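PDB 2QZU: putative sulfatase yidJ from Bacteroides fragilis, which probably hydrolyses sulfate esters as a calcium-dependent arylsulfatase. Local coordinates for residues Ala35-Gly47 against Lys326-Ile339. Sequence-based numbering, arbitrary orientation.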
ATOM      1  N   ALA A  35      19.003   6.739  -9.014  1.00  2.67           N
ATOM      2  CA  ALA A  35      17.750   6.684  -8.287  1.00  5.55           C
ATOM      3  C   ALA A  35      16.859   5.858  -9.192  1.00  5.32           C
ATOM      4  O   ALA A  35      16.729   6.150 -10.379  1.00  9.89           O
ATOM      5  CB  ALA A  35      17.181   8.086  -8.103  1.00  7.23           C
ATOM      6  N   ASP A  36      16.257   4.818  -8.634  1.00  7.46           N
ATOM      7  CA  ASP A  36      15.413   3.931  -9.410  1.00  6.59           C
ATOM      8  C   ASP A  36      14.112   4.570  -9.908  1.00  6.25           C
ATOM      9  O   ASP A  36      13.476   5.358  -9.207  1.00  5.77           O
ATOM     10  CB  ASP A  36      15.114   2.681  -8.567  1.00  6.91           C
ATOM     11  CG  ASP A  36      14.507   1.557  -9.373  1.00 10.15           C
ATOM     12  OD1 ASP A  36      13.327   1.672  -9.766  1.00 14.50           O
ATOM     13  OD2 ASP A  36      15.215   0.557  -9.618  1.00  9.80           O
ATOM     14  N   GLN A  37      13.740   4.239 -11.144  1.00  5.06           N
ATOM     15  CA  GLN A  37      12.490   4.713 -11.732  1.00  3.59           C
ATOM     16  C   GLN A  37      12.369   6.232 -11.845  1.00  5.96           C
ATOM     17  O   GLN A  37      11.282   6.791 -11.670  1.00  4.58           O
ATOM     18  CB  GLN A  37      11.333   4.144 -10.911  1.00  6.48           C
ATOM     19  CG  GLN A  37       9.985   4.125 -11.600  1.00  6.22           C
ATOM     20  CD  GLN A  37       9.129   2.982 -11.095  1.00 11.26           C
ATOM     21  OE1 GLN A  37       9.483   1.812 -11.262  1.00  6.28           O
ATOM     22  NE2 GLN A  37       8.005   3.309 -10.472  1.00  9.91           N
ATOM     23  N   TYR A  38      13.479   6.886 -12.174  1.00  4.16           N
ATOM     24  CA  TYR A  38      13.530   8.343 -12.314  1.00  4.49           C
ATOM     25  C   TYR A  38      13.431   8.748 -13.797  1.00  5.49           C
ATOM     26  O   TYR A  38      14.303   8.411 -14.599  1.00  5.74           O
ATOM     27  CB  TYR A  38      14.849   8.854 -11.709  1.00  6.61           C
ATOM     28  CG  TYR A  38      14.938  10.354 -11.488  1.00  2.86           C
ATOM     29  CD1 TYR A  38      14.760  11.252 -12.543  1.00  6.47           C
ATOM     30  CD2 TYR A  38      15.220  10.871 -10.224  1.00  9.90           C
ATOM     31  CE1 TYR A  38      14.862  12.633 -12.340  1.00  5.45           C
ATOM     32  CE2 TYR A  38      15.327  12.249 -10.012  1.00  9.17           C
ATOM     33  CZ  TYR A  38      15.145  13.120 -11.076  1.00  7.76           C
ATOM     34  OH  TYR A  38      15.245  14.481 -10.879  1.00  5.68           O
ATOM     35  N   ARG A  39      12.368   9.467 -14.157  1.00  4.18           N
ATOM     36  CA  ARG A  39      12.171   9.914 -15.542  1.00  7.61           C
ATOM     37  C   ARG A  39      13.137  11.018 -15.953  1.00  7.90           C
ATOM     38  O   ARG A  39      13.386  11.955 -15.194  1.00  6.48           O
ATOM     39  CB  ARG A  39      10.740  10.415 -15.757  1.00  9.30           C
ATOM     40  CG  ARG A  39       9.699   9.315 -15.794  1.00  6.93           C
ATOM     41  CD  ARG A  39       8.350   9.821 -16.300  1.00 10.14           C
ATOM     42  NE  ARG A  39       7.705  10.773 -15.395  1.00  4.93           N
ATOM     43  CZ  ARG A  39       7.833  12.096 -15.470  1.00  9.88           C
ATOM     44  NH1 ARG A  39       8.589  12.648 -16.409  1.00  9.61           N
ATOM     45  NH2 ARG A  39       7.183  12.870 -14.611  1.00  7.87           N
ATOM     46  N   GLY A  40      13.652  10.913 -17.173  1.00  8.46           N
ATOM     47  CA  GLY A  40      14.595  11.898 -17.674  1.00 10.71           C
ATOM     48  C   GLY A  40      14.115  13.342 -17.688  1.00 10.47           C
ATOM     49  O   GLY A  40      14.892  14.250 -17.392  1.00  9.90           O
ATOM     50  N   ASP A  41      12.852  13.576 -18.030  1.00 10.00           N
ATOM     51  CA  ASP A  41      12.353  14.949 -18.073  1.00  7.28           C
ATOM     52  C   ASP A  41      11.972  15.523 -16.716  1.00  8.06           C
ATOM     53  O   ASP A  41      11.605  16.692 -16.621  1.00  8.23           O
ATOM     54  CB  ASP A  41      11.155  15.067 -19.027  1.00 11.44           C
ATOM     55  CG  ASP A  41      11.549  14.884 -20.483  1.00 16.75           C
ATOM     56  OD1 ASP A  41      12.722  15.150 -20.816  1.00 12.72           O
ATOM     57  OD2 ASP A  41      10.684  14.489 -21.292  1.00 24.06           O
ATOM     58  N   ALA A  42      12.071  14.714 -15.665  1.00  6.45           N
ATOM     59  CA  ALA A  42      11.725  15.180 -14.327  1.00  8.74           C
ATOM     60  C   ALA A  42      12.911  15.848 -13.640  1.00 12.62           C
ATOM     61  O   ALA A  42      13.238  15.537 -12.497  1.00 11.74           O
ATOM     62  CB  ALA A  42      11.208  14.020 -13.480  1.00 13.06           C
ATOM     63  N   ILE A  43      13.562  16.756 -14.361  1.00 11.11           N
ATOM     64  CA  ILE A  43      14.693  17.515 -13.836  1.00 16.12           C
ATOM     65  C   ILE A  43      14.301  18.972 -14.044  1.00 16.47           C
ATOM     66  O   ILE A  43      13.916  19.364 -15.147  1.00 19.08           O
ATOM     67  CB  ILE A  43      16.001  17.225 -14.611  1.00 18.68           C
ATOM     68  CG1 ILE A  43      16.385  15.750 -14.468  1.00 15.28           C
ATOM     69  CG2 ILE A  43      17.127  18.100 -14.072  1.00 18.16           C
ATOM     70  CD1 ILE A  43      17.599  15.349 -15.294  1.00 15.82           C
ATOM     71  N   GLY A  44      14.391  19.766 -12.983  1.00 14.54           N
ATOM     72  CA  GLY A  44      14.006  21.162 -13.065  1.00 11.08           C
ATOM     73  C   GLY A  44      14.631  21.997 -14.166  1.00 15.57           C
ATOM     74  O   GLY A  44      13.925  22.726 -14.870  1.00 16.92           O
ATOM     75  N   CYS A  45      15.947  21.896 -14.325  1.00 14.66           N
ATOM     76  CA  CYS A  45      16.644  22.685 -15.333  1.00 15.96           C
ATOM     77  C   CYS A  45      16.271  22.368 -16.777  1.00 16.06           C
ATOM     78  O   CYS A  45      16.610  23.132 -17.681  1.00 14.44           O
ATOM     79  CB  CYS A  45      18.164  22.569 -15.146  1.00 12.35           C
ATOM     80  SG  CYS A  45      18.834  20.903 -15.292  1.00 23.08           S
ATOM     81  N   ILE A  46      15.576  21.255 -17.003  1.00 11.97           N
ATOM     82  CA  ILE A  46      15.164  20.892 -18.355  1.00 14.57           C
ATOM     83  C   ILE A  46      13.949  21.733 -18.759  1.00 15.83           C
ATOM     84  O   ILE A  46      13.617  21.851 -19.940  1.00 16.78           O
ATOM     85  CB  ILE A  46      14.861  19.377 -18.454  1.00 17.07           C
ATOM     86  CG1 ILE A  46      16.169  18.596 -18.279  1.00 18.70           C
ATOM     87  CG2 ILE A  46      14.225  19.042 -19.800  1.00 19.77           C
ATOM     88  CD1 ILE A  46      16.024  17.091 -18.356  1.00 10.24           C
ATOM     89  N   GLY A  47      13.300  22.320 -17.756  1.00 12.30           N
ATOM     90  CA  GLY A  47      12.162  23.197 -17.988  1.00 16.10           C
ATOM     91  C   GLY A  47      10.880  22.650 -18.585  1.00 15.53           C
ATOM     92  O   GLY A  47      10.084  23.417 -19.130  1.00 19.88           O
ATOM     93  N   LYS A 326       6.649   0.378 -16.322  1.00  9.97           N
ATOM     94  CA  LYS A 326       7.566   0.632 -17.425  1.00  9.48           C
ATOM     95  C   LYS A 326       7.665  -0.699 -18.229  1.00  8.31           C
ATOM     96  O   LYS A 326       6.672  -1.414 -18.417  1.00 10.30           O
ATOM     97  CB  LYS A 326       8.947   1.085 -17.011  1.00 11.42           C
ATOM     98  CG  LYS A 326       9.752   0.051 -16.272  1.00 20.27           C
ATOM     99  CD  LYS A 326       8.915  -0.720 -15.280  1.00 19.81           C
ATOM    100  CE  LYS A 326       8.782   0.020 -13.971  1.00 10.00           C
ATOM    101  NZ  LYS A 326       9.206  -0.834 -12.819  1.00 16.07           N
ATOM    102  N   ASP A 327       8.871  -1.024 -18.684  1.00  8.50           N
ATOM    103  CA  ASP A 327       9.121  -2.226 -19.470  1.00  9.58           C
ATOM    104  C   ASP A 327       8.460  -2.077 -20.854  1.00  8.58           C
ATOM    105  O   ASP A 327       7.835  -3.011 -21.357  1.00 10.04           O
ATOM    106  CB  ASP A 327       8.559  -3.473 -18.772  1.00 10.76           C
ATOM    107  CG  ASP A 327       9.197  -4.762 -19.304  1.00 18.75           C
ATOM    108  OD1 ASP A 327       9.979  -4.673 -20.255  1.00 16.74           O
ATOM    109  OD2 ASP A 327       8.930  -5.859 -18.775  1.00 18.34           O
ATOM    110  N   ILE A 328       8.622  -0.903 -21.460  1.00  8.84           N
ATOM    111  CA  ILE A 328       8.034  -0.629 -22.766  1.00  8.00           C
ATOM    112  C   ILE A 328       8.831   0.440 -23.513  1.00  6.85           C
ATOM    113  O   ILE A 328       9.571   1.217 -22.907  1.00  8.50           O
ATOM    114  CB  ILE A 328       6.559  -0.191 -22.605  1.00  9.96           C
ATOM    115  CG1 ILE A 328       5.873  -0.145 -23.968  1.00  9.01           C
ATOM    116  CG2 ILE A 328       6.485   1.161 -21.914  1.00  7.95           C
ATOM    117  CD1 ILE A 328       5.662  -1.508 -24.594  1.00 20.12           C
ATOM    118  N   PHE A 329       8.664   0.486 -24.827  1.00  6.59           N
ATOM    119  CA  PHE A 329       9.412   1.408 -25.672  1.00  7.45           C
ATOM    120  C   PHE A 329       9.056   2.890 -25.643  1.00  5.81           C
ATOM    121  O   PHE A 329       9.791   3.705 -26.202  1.00  8.51           O
ATOM    122  CB  PHE A 329       9.367   0.909 -27.115  1.00  8.94           C
ATOM    123  CG  PHE A 329       8.003   0.480 -27.554  1.00  8.89           C
ATOM    124  CD1 PHE A 329       7.706  -0.871 -27.714  1.00 10.73           C
ATOM    125  CD2 PHE A 329       6.998   1.420 -27.755  1.00 10.66           C
ATOM    126  CE1 PHE A 329       6.422  -1.278 -28.074  1.00 19.32           C
ATOM    127  CE2 PHE A 329       5.711   1.025 -28.112  1.00  8.59           C
ATOM    128  CZ  PHE A 329       5.423  -0.327 -28.271  1.00 12.81           C
ATOM    129  N   TYR A 330       7.947   3.250 -25.010  1.00  8.81           N
ATOM    130  CA  TYR A 330       7.549   4.654 -24.944  1.00  4.68           C
ATOM    131  C   TYR A 330       8.605   5.530 -24.267  1.00  3.70           C
ATOM    132  O   TYR A 330       9.293   5.092 -23.340  1.00  7.71           O
ATOM    133  CB  TYR A 330       6.209   4.788 -24.211  1.00  5.39           C
ATOM    134  CG  TYR A 330       5.035   4.249 -25.000  1.00  5.71           C
ATOM    135  CD1 TYR A 330       4.711   4.782 -26.251  1.00  8.08           C
ATOM    136  CD2 TYR A 330       4.246   3.216 -24.499  1.00 11.65           C
ATOM    137  CE1 TYR A 330       3.627   4.298 -26.986  1.00 15.35           C
ATOM    138  CE2 TYR A 330       3.156   2.724 -25.222  1.00  6.87           C
ATOM    139  CZ  TYR A 330       2.855   3.272 -26.466  1.00 12.02           C
ATOM    140  OH  TYR A 330       1.789   2.787 -27.193  1.00 12.85           O
ATOM    141  N   GLU A 331       8.723   6.768 -24.741  1.00  5.33           N
ATOM    142  CA  GLU A 331       9.690   7.720 -24.203  1.00  4.40           C
ATOM    143  C   GLU A 331       9.677   7.881 -22.678  1.00  7.28           C
ATOM    144  O   GLU A 331      10.736   7.937 -22.062  1.00  9.87           O
ATOM    145  CB  GLU A 331       9.482   9.099 -24.836  1.00 10.52           C
ATOM    146  CG  GLU A 331       9.921   9.213 -26.284  1.00 12.95           C
ATOM    147  CD  GLU A 331      11.407   8.994 -26.453  1.00 14.64           C
ATOM    148  OE1 GLU A 331      11.802   7.873 -26.831  1.00 10.73           O
ATOM    149  OE2 GLU A 331      12.178   9.944 -26.198  1.00 14.18           O
ATOM    150  N   GLU A 332       8.493   7.967 -22.071  1.00  6.37           N
ATOM    151  CA  GLU A 332       8.420   8.156 -20.619  1.00  8.30           C
ATOM    152  C   GLU A 332       9.033   6.982 -19.855  1.00  8.29           C
ATOM    153  O   GLU A 332       9.395   7.108 -18.685  1.00  9.21           O
ATOM    154  CB  GLU A 332       6.971   8.368 -20.161  1.00 11.28           C
ATOM    155  CG  GLU A 332       6.070   7.161 -20.352  1.00 14.53           C
ATOM    156  CD  GLU A 332       5.368   7.148 -21.697  1.00 26.87           C
ATOM    157  OE1 GLU A 332       5.855   7.803 -22.642  1.00 25.20           O
ATOM    158  OE2 GLU A 332       4.327   6.469 -21.811  1.00 13.78           O
ATOM    159  N   SER A 333       9.145   5.847 -20.535  1.00  4.41           N
ATOM    160  CA  SER A 333       9.721   4.636 -19.965  1.00  5.99           C
ATOM    161  C   SER A 333      11.229   4.539 -20.240  1.00  5.96           C
ATOM    162  O   SER A 333      12.018   4.223 -19.343  1.00  7.99           O
ATOM    163  CB  SER A 333       8.999   3.412 -20.548  1.00  8.00           C
ATOM    164  OG  SER A 333       9.649   2.204 -20.200  1.00 13.55           O
HETATM  165  N   MSE A 334      11.624   4.818 -21.478  1.00  6.04           N
HETATM  166  CA  MSE A 334      13.030   4.742 -21.877  1.00  5.35           C
HETATM  167  C   MSE A 334      13.920   5.910 -21.435  1.00  6.68           C
HETATM  168  O   MSE A 334      15.082   5.702 -21.092  1.00  7.93           O
HETATM  169  CB  MSE A 334      13.145   4.604 -23.405  1.00  8.35           C
HETATM  170  CG  MSE A 334      12.575   3.311 -23.989  1.00  7.99           C
HETATM  171 SE   MSE A 334      12.987   3.143 -25.900  1.00 22.60          SE
HETATM  172  CE  MSE A 334      14.866   2.711 -25.729  1.00 12.76           C
ATOM    173  N   ARG A 335      13.391   7.131 -21.450  1.00  4.04           N
ATOM    174  CA  ARG A 335      14.186   8.301 -21.080  1.00  5.58           C
ATOM    175  C   ARG A 335      14.586   8.351 -19.608  1.00  9.54           C
ATOM    176  O   ARG A 335      13.748   8.230 -18.711  1.00  8.55           O
ATOM    177  CB  ARG A 335      13.447   9.583 -21.478  1.00  7.47           C
ATOM    178  CG  ARG A 335      13.544   9.899 -22.965  1.00 14.15           C
ATOM    179  CD  ARG A 335      14.791  10.720 -23.270  1.00 11.91           C
ATOM    180  NE  ARG A 335      14.728  11.996 -22.565  1.00  9.99           N
ATOM    181  CZ  ARG A 335      15.521  12.355 -21.560  1.00  8.07           C
ATOM    182  NH1 ARG A 335      15.356  13.538 -20.986  1.00 13.63           N
ATOM    183  NH2 ARG A 335      16.492  11.551 -21.144  1.00 10.58           N
ATOM    184  N   ILE A 336      15.884   8.523 -19.375  1.00  5.65           N
ATOM    185  CA  ILE A 336      16.434   8.592 -18.030  1.00  5.33           C
ATOM    186  C   ILE A 336      17.342   9.801 -17.866  1.00  7.05           C
ATOM    187  O   ILE A 336      17.860  10.350 -18.847  1.00  8.85           O
ATOM    188  CB  ILE A 336      17.284   7.337 -17.691  1.00  4.40           C
ATOM    189  CG1 ILE A 336      18.410   7.176 -18.721  1.00 10.21           C
ATOM    190  CG2 ILE A 336      16.408   6.103 -17.663  1.00  5.81           C
ATOM    191  CD1 ILE A 336      19.445   6.109 -18.359  1.00  3.17           C
ATOM    192  N   PRO A 337      17.515  10.260 -16.619  1.00  6.26           N
ATOM    193  CA  PRO A 337      18.390  11.407 -16.392  1.00  8.70           C
ATOM    194  C   PRO A 337      19.812  10.900 -16.587  1.00  7.44           C
ATOM    195  O   PRO A 337      20.081   9.704 -16.434  1.00  4.87           O
ATOM    196  CB  PRO A 337      18.103  11.780 -14.944  1.00  7.17           C
ATOM    197  CG  PRO A 337      17.783  10.462 -14.316  1.00  9.79           C
ATOM    198  CD  PRO A 337      16.882   9.828 -15.361  1.00  9.66           C
HETATM  199  N   MSE A 338      20.715  11.804 -16.931  1.00  7.63           N
HETATM  200  CA  MSE A 338      22.106  11.445 -17.147  1.00  6.72           C
HETATM  201  C   MSE A 338      22.907  12.728 -17.031  1.00 11.01           C
HETATM  202  O   MSE A 338      23.089  13.455 -18.009  1.00  8.10           O
HETATM  203  CB  MSE A 338      22.272  10.831 -18.543  1.00  9.18           C
HETATM  204  CG  MSE A 338      23.679  10.418 -18.916  1.00 11.54           C
HETATM  205 SE   MSE A 338      24.290   8.834 -17.997  1.00 30.18          SE
HETATM  206  CE  MSE A 338      23.199   7.492 -18.903  1.00 11.74           C
ATOM    207  N   ILE A 339      23.352  13.010 -15.812  1.00  6.45           N
ATOM    208  CA  ILE A 339      24.141  14.196 -15.509  1.00  7.39           C
ATOM    209  C   ILE A 339      25.528  13.728 -15.092  1.00 10.47           C
ATOM    210  O   ILE A 339      25.663  12.831 -14.260  1.00  8.77           O
ATOM    211  CB  ILE A 339      23.512  14.998 -14.349  1.00  5.58           C
ATOM    212  CG1 ILE A 339      22.102  15.451 -14.728  1.00  8.54           C
ATOM    213  CG2 ILE A 339      24.380  16.210 -14.018  1.00 10.84           C
ATOM    214  CD1 ILE A 339      21.354  16.116 -13.598  1.00 15.41           C
TER
HETATM  215  O   HOH W   1      17.102  13.892 -18.991  1.00 10.93           O
HETATM  216  O   HOH W   2      12.756  13.406 -23.556  1.00 27.29           O
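Pro337 packs against both Tyr38 and Ile43 at the apolar centre of this contact. Its CG meets the Tyr38 ring obliquely, 3.6 Å from CD1, while its CB lies 3.6 Å from CD1 of Ile43. The extended Ile43 chain (chi2 175°) carries that same methyl on to CD1 of Ile339, 4.2 Å away. Beside this cluster the backbones close up at Gly40, whose CA lies 3.5 Å from Ile336 C. Gly40 N donates to Arg335 O, just past the end of helix 331-334, from above the carbonyl plane. Arg335, bent at chi2 and chi3, folds its guanidinium back so that one face lies against Gly40 CA. Its NH1 forms a salt bridge to Asp41 OD1 (3.1 Å), reaching that oxygen from above a carboxylate plane turned 70° from the guanidinium. Two waters in the guanidinium plane reinforce the link: one joins NH1 to Gly40 O, the other NE to Asp41 OD1. With NH2 bonded to Ala69 O, the group is gripped on all three nitrogens. At the far end, Lys326 NZ donates to Gln37 OE1 (3.1 Å), tilted 30° from the amide carbonyl plane, and has a weak, long ion pair with Glu23 of the second subunit. The contact lies in the core of the sulfatase domain, whose helix-flanked mixed sheet is that of the alkaline phosphatase superfamily. It joins the ends of strands 29-35 and 338-341, which flank strand 306-311; helix 267-299 packs on Tyr38, and helix 54-61 on Tyr38, Ile43 and Ile339.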